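Local coordinates for vacuolar protein sorting-associated protein 54 (Mus musculus, PDB 3N1E) that probably acts, as the C-terminal domain of one GARP tethering-complex subunit, in retrograde transport from endosomes to the trans-Golgi network, at residues A[15-18]-A[19-23]; A[72-75]-A[76-80]. All coordinates share one frame; numbering follows the deposited sequence.

Contact 1: A[15-18]-A[19-23]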
loop_
_atom_site.group_PDB
_atom_site.type_symbol
_atom_site.label_atom_id
_atom_site.label_comp_id
_atom_site.label_asym_id
_atom_site.label_seq_id
_atom_site.Cartn_x
_atom_site.Cartn_y
_atom_site.Cartn_z
ATOM N N LYS A 15 -1.464 27.617 -2.951
ATOM C CA LYS A 15 -2.579 27.398 -2.010
ATOM C C LYS A 15 -3.270 26.042 -2.183
ATOM O O LYS A 15 -3.762 25.466 -1.205
ATOM C CB LYS A 15 -3.592 28.560 -2.027
ATOM C CG LYS A 15 -4.432 28.687 -3.278
ATOM C CD LYS A 15 -5.283 29.954 -3.235
ATOM C CE LYS A 15 -6.052 30.135 -4.535
ATOM N NZ LYS A 15 -7.088 29.078 -4.699
ATOM N N ASP A 16 -3.264 25.525 -3.413
ATOM C CA ASP A 16 -3.940 24.260 -3.736
ATOM C C ASP A 16 -3.010 23.069 -3.872
ATOM O O ASP A 16 -3.449 21.979 -4.280
ATOM C CB ASP A 16 -4.742 24.408 -5.035
ATOM C CG ASP A 16 -5.914 25.354 -4.889
ATOM O OD1 ASP A 16 -6.546 25.370 -3.806
ATOM O OD2 ASP A 16 -6.189 26.086 -5.852
ATOM N N TYR A 17 -1.734 23.274 -3.541
ATOM C CA TYR A 17 -0.705 22.269 -3.803
ATOM C C TYR A 17 -1.052 20.947 -3.138
ATOM O O TYR A 17 -1.108 19.922 -3.813
ATOM C CB TYR A 17 0.688 22.763 -3.373
ATOM C CG TYR A 17 1.786 21.717 -3.509
ATOM C CD1 TYR A 17 2.273 21.357 -4.759
ATOM C CD2 TYR A 17 2.319 21.084 -2.385
ATOM C CE1 TYR A 17 3.262 20.405 -4.899
ATOM C CE2 TYR A 17 3.306 20.115 -2.509
ATOM C CZ TYR A 17 3.773 19.783 -3.773
ATOM O OH TYR A 17 4.757 18.829 -3.914
ATOM N N HIS A 18 -1.291 20.981 -1.821
ATOM C CA HIS A 18 -1.583 19.758 -1.064
ATOM C C HIS A 18 -2.844 19.039 -1.511
ATOM O O HIS A 18 -2.846 17.807 -1.651
ATOM C CB HIS A 18 -1.659 20.039 0.435
ATOM C CG HIS A 18 -0.356 20.464 1.022
ATOM N ND1 HIS A 18 0.827 19.817 0.740
ATOM C CD2 HIS A 18 -0.044 21.471 1.871
ATOM C CE1 HIS A 18 1.814 20.408 1.387
ATOM N NE2 HIS A 18 1.313 21.413 2.082
ATOM N N ASP A 19 -3.909 19.811 -1.728
ATOM C CA ASP A 19 -5.183 19.249 -2.174
ATOM C C ASP A 19 -5.020 18.611 -3.558
ATOM O O ASP A 19 -5.474 17.484 -3.788
ATOM C CB ASP A 19 -6.283 20.323 -2.164
ATOM C CG ASP A 19 -6.729 20.701 -0.742
ATOM O OD1 ASP A 19 -6.611 19.871 0.191
ATOM O OD2 ASP A 19 -7.218 21.836 -0.555
ATOM N N HIS A 20 -4.332 19.300 -4.469
ATOM C CA HIS A 20 -4.154 18.754 -5.816
ATOM C C HIS A 20 -3.262 17.499 -5.882
ATOM O O HIS A 20 -3.529 16.587 -6.674
ATOM C CB HIS A 20 -3.656 19.812 -6.795
ATOM C CG HIS A 20 -3.685 19.357 -8.218
ATOM N ND1 HIS A 20 -4.847 18.937 -8.839
ATOM C CD2 HIS A 20 -2.698 19.220 -9.133
ATOM C CE1 HIS A 20 -4.570 18.571 -10.077
ATOM N NE2 HIS A 20 -3.274 18.732 -10.280
ATOM N N ILE A 21 -2.196 17.454 -5.075
ATOM C CA ILE A 21 -1.402 16.220 -4.981
ATOM C C ILE A 21 -2.266 15.029 -4.567
ATOM O O ILE A 21 -2.080 13.923 -5.075
ATOM C CB ILE A 21 -0.189 16.366 -4.020
ATOM C CG1 ILE A 21 1.095 16.584 -4.800
ATOM C CG2 ILE A 21 0.039 15.094 -3.186
ATOM C CD1 ILE A 21 1.176 17.820 -5.557
ATOM N N ALA A 22 -3.208 15.256 -3.650
ATOM C CA ALA A 22 -4.061 14.163 -3.164
ATOM C C ALA A 22 -4.965 13.654 -4.277
ATOM O O ALA A 22 -5.279 12.462 -4.342
ATOM C CB ALA A 22 -4.876 14.595 -1.957
ATOM N N GLU A 23 -5.345 14.569 -5.162
ATOM C CA GLU A 23 -6.199 14.265 -6.308
ATOM C C GLU A 23 -5.472 13.441 -7.367
ATOM O O GLU A 23 -6.039 12.481 -7.911
ATOM C CB GLU A 23 -6.772 15.554 -6.893
ATOM C CG GLU A 23 -7.603 16.358 -5.894
ATOM C CD GLU A 23 -8.043 17.709 -6.429
ATOM O OE1 GLU A 23 -7.321 18.302 -7.256
ATOM O OE2 GLU A 23 -9.119 18.185 -6.012
HETATM O O HOH W 1 -3.987 22.660 -0.463
#

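Contact 2: A[72-75]-A[76-80]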
loop_
_atom_site.group_PDB
_atom_site.type_symbol
_atom_site.label_atom_id
_atom_site.label_comp_id
_atom_site.label_asym_id
_atom_site.label_seq_id
_atom_site.Cartn_x
_atom_site.Cartn_y
_atom_site.Cartn_z
ATOM N N LEU A 72 6.980 13.434 -4.599
ATOM C CA LEU A 72 6.121 13.704 -3.456
ATOM C C LEU A 72 6.941 14.007 -2.203
ATOM O O LEU A 72 7.955 13.345 -1.954
ATOM C CB LEU A 72 5.205 12.512 -3.179
ATOM C CG LEU A 72 4.016 12.243 -4.093
ATOM C CD1 LEU A 72 3.340 10.961 -3.655
ATOM C CD2 LEU A 72 3.026 13.401 -4.077
ATOM N N PRO A 73 6.486 14.980 -1.387
ATOM C CA PRO A 73 7.079 15.122 -0.065
ATOM C C PRO A 73 6.894 13.828 0.761
ATOM O O PRO A 73 5.982 13.042 0.482
ATOM C CB PRO A 73 6.296 16.287 0.574
ATOM C CG PRO A 73 5.557 16.970 -0.528
ATOM C CD PRO A 73 5.371 15.924 -1.615
ATOM N N GLU A 74 7.760 13.622 1.753
ATOM C CA GLU A 74 7.778 12.378 2.540
ATOM C C GLU A 74 6.429 12.078 3.215
ATOM O O GLU A 74 5.953 10.939 3.184
ATOM C CB GLU A 74 8.920 12.379 3.568
ATOM C CG GLU A 74 8.966 11.111 4.446
ATOM C CD GLU A 74 9.981 11.200 5.582
ATOM O OE1 GLU A 74 9.730 11.937 6.556
ATOM O OE2 GLU A 74 11.011 10.506 5.509
ATOM N N GLU A 75 5.808 13.093 3.816
ATOM C CA GLU A 75 4.526 12.883 4.505
ATOM C C GLU A 75 3.423 12.392 3.546
ATOM O O GLU A 75 2.661 11.489 3.895
ATOM C CB GLU A 75 4.087 14.151 5.264
ATOM C CG GLU A 75 2.668 14.050 5.846
ATOM C CD GLU A 75 2.373 15.080 6.945
ATOM O OE1 GLU A 75 2.404 16.297 6.652
ATOM O OE2 GLU A 75 2.077 14.657 8.094
ATOM N N GLN A 76 3.366 12.962 2.335
ATOM C CA GLN A 76 2.404 12.544 1.321
ATOM C C GLN A 76 2.704 11.140 0.802
ATOM O O GLN A 76 1.786 10.409 0.442
ATOM C CB GLN A 76 2.350 13.547 0.158
ATOM C CG GLN A 76 1.465 14.778 0.439
ATOM C CD GLN A 76 2.068 15.792 1.443
ATOM O OE1 GLN A 76 3.281 15.853 1.654
ATOM N NE2 GLN A 76 1.201 16.600 2.043
ATOM N N THR A 77 3.979 10.775 0.771
ATOM C CA THR A 77 4.362 9.420 0.322
ATOM C C THR A 77 3.902 8.404 1.370
ATOM O O THR A 77 3.394 7.328 1.043
ATOM C CB THR A 77 5.875 9.307 0.142
ATOM O OG1 THR A 77 6.270 10.122 -0.970
ATOM C CG2 THR A 77 6.318 7.849 -0.126
ATOM N N GLN A 78 4.104 8.744 2.633
ATOM C CA GLN A 78 3.573 7.929 3.732
ATOM C C GLN A 78 2.037 7.779 3.653
ATOM O O GLN A 78 1.478 6.659 3.746
ATOM C CB GLN A 78 4.006 8.564 5.063
ATOM C CG GLN A 78 5.479 8.374 5.364
ATOM C CD GLN A 78 5.962 9.247 6.521
ATOM O OE1 GLN A 78 5.279 10.189 6.922
ATOM N NE2 GLN A 78 7.136 8.967 7.020
ATOM N N MET A 79 1.348 8.899 3.429
ATOM C CA MET A 79 -0.125 8.872 3.319
ATOM C C MET A 79 -0.585 8.035 2.124
ATOM O O MET A 79 -1.589 7.309 2.223
ATOM C CB MET A 79 -0.721 10.296 3.240
ATOM C CG MET A 79 -0.478 11.204 4.430
ATOM S SD MET A 79 -1.099 10.603 6.004
ATOM C CE MET A 79 0.362 9.832 6.702
ATOM N N LEU A 80 0.143 8.135 0.998
ATOM C CA LEU A 80 -0.177 7.363 -0.191
ATOM C C LEU A 80 -0.088 5.876 0.120
ATOM O O LEU A 80 -0.998 5.113 -0.225
ATOM C CB LEU A 80 0.772 7.715 -1.335
ATOM C CG LEU A 80 0.736 6.841 -2.572
ATOM C CD1 LEU A 80 -0.615 6.908 -3.279
ATOM C CD2 LEU A 80 1.886 7.219 -3.530
HETATM O O HOH W 2 8.628 10.821 -1.046
#

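Contact 1: A[15-18]-A[19-23]
Ile-21 holds chi1 at -101°, well away from a staggered value, and together with the bend at chi2 this carries its terminal methyl over one face of the Tyr-17 ring, a CH-pi contact at the first turn of helix 17-40. CD1 of Ile-21 sits 3.9 Å from the centroid of the Tyr-17 ring and 30° off the ring normal, displaced toward the CE1 side: Ile-21 CD1 to Tyr-17 CE1 is 3.4 Å. On the other side of the pair, CG of Tyr-17 stands opposite the backbone N (chi1 175°). The helix opens with i to i+4 bonds, His-20 N to Asp-16 O at 2.8 Å and Ile-21 N to Tyr-17 O at 3.0 Å. Asp-16 stands at the N-cap position, but its carboxylate makes no capping bond; instead a water accepts from Asp-19 N and donates to Lys-15 O, bridging the first turn. One turn on, His-20 ND1 donates to Glu-23 OE1 at 3.0 Å, close to the imidazole plane. That bond helps hold the ring's rotation, and the neighbouring carboxylate may favour a protonated histidine, while the water supplies the acceptor that the Asp-16 side chain does not.

Contact 2: A[72-75]-A[76-80]
Thr-77 turns its hydroxyl back toward Leu-72 and Pro-73, across the first turn of helix 74-98. OG1 lies beside the backbone N of its own residue (chi1 -68°), which places Thr-77 OG1 3.4 Å from Leu-72 CB and near Pro-73 O, to which any hydrogen bond is weak and unsettled. A water also lies next to this hydroxyl and donates to Leu-72 O. The backbone bond from Thr-77 N to Pro-73 O, 3.0 Å, is firmer. Leu-72 sends CD1 onward to Leu-80 CD2 at 4.0 Å, the two side chains crossing at about a right angle. Pro-73 occupies the N-cap position; having neither a side-chain acceptor nor an N-H, it contributes its carbonyl to the opening turn and its ring to packing. The domain is a bundle of helices, and Leu-80 is buried in it, packing on Leu-28, Met-64 and Ile-68, while Thr-77 also touches Ile-68. Gln-76 is bent at chi2 (73°), folding its amide back until OE1 of Gln-76 is 3.2 Å from Pro-73 CB, with Pro-73 CG almost as near. Gln-78 instead extends beyond CG and crosses Glu-74 obliquely, its amide plane only 14° from the carboxylate plane; Gln-78 NE2 stays 3.8 Å from Glu-74 CG and gives its hydrogen bond to Gly-128 O. Met-79 CG, anti to its carbonyl carbon, rests 3.2 Å from Glu-75 O, the carbonyl that receives Met-79 N; the bends at chi2 and chi3 then return CE toward the same oxygen.

Overall arrangement
Contacts 1 and 2 are the opening turns of two helices, 17-40 and 74-98, in series along the chain but packed together, their centres about 12 Å apart on the same side of the chain's centre. Ile-21 provides the tightest apolar join: its CG2 lies 3.5 Å from Leu-72 CD2 and 3.9 Å from Gln-76 CG. Next to it, Tyr-17 OH approaches Pro-73 CD at 3.8 Å, and His-18 ND1 packs against Gln-76 NE2 at 3.5 Å. Residues 15-23 lie farther out, about 20 Å from the chain's centre to the contact's centre, against about 12 Å for residues 72-80, which also reach helix 52-68. The joins are packing contacts between the starts of helices 17-40 and 74-98.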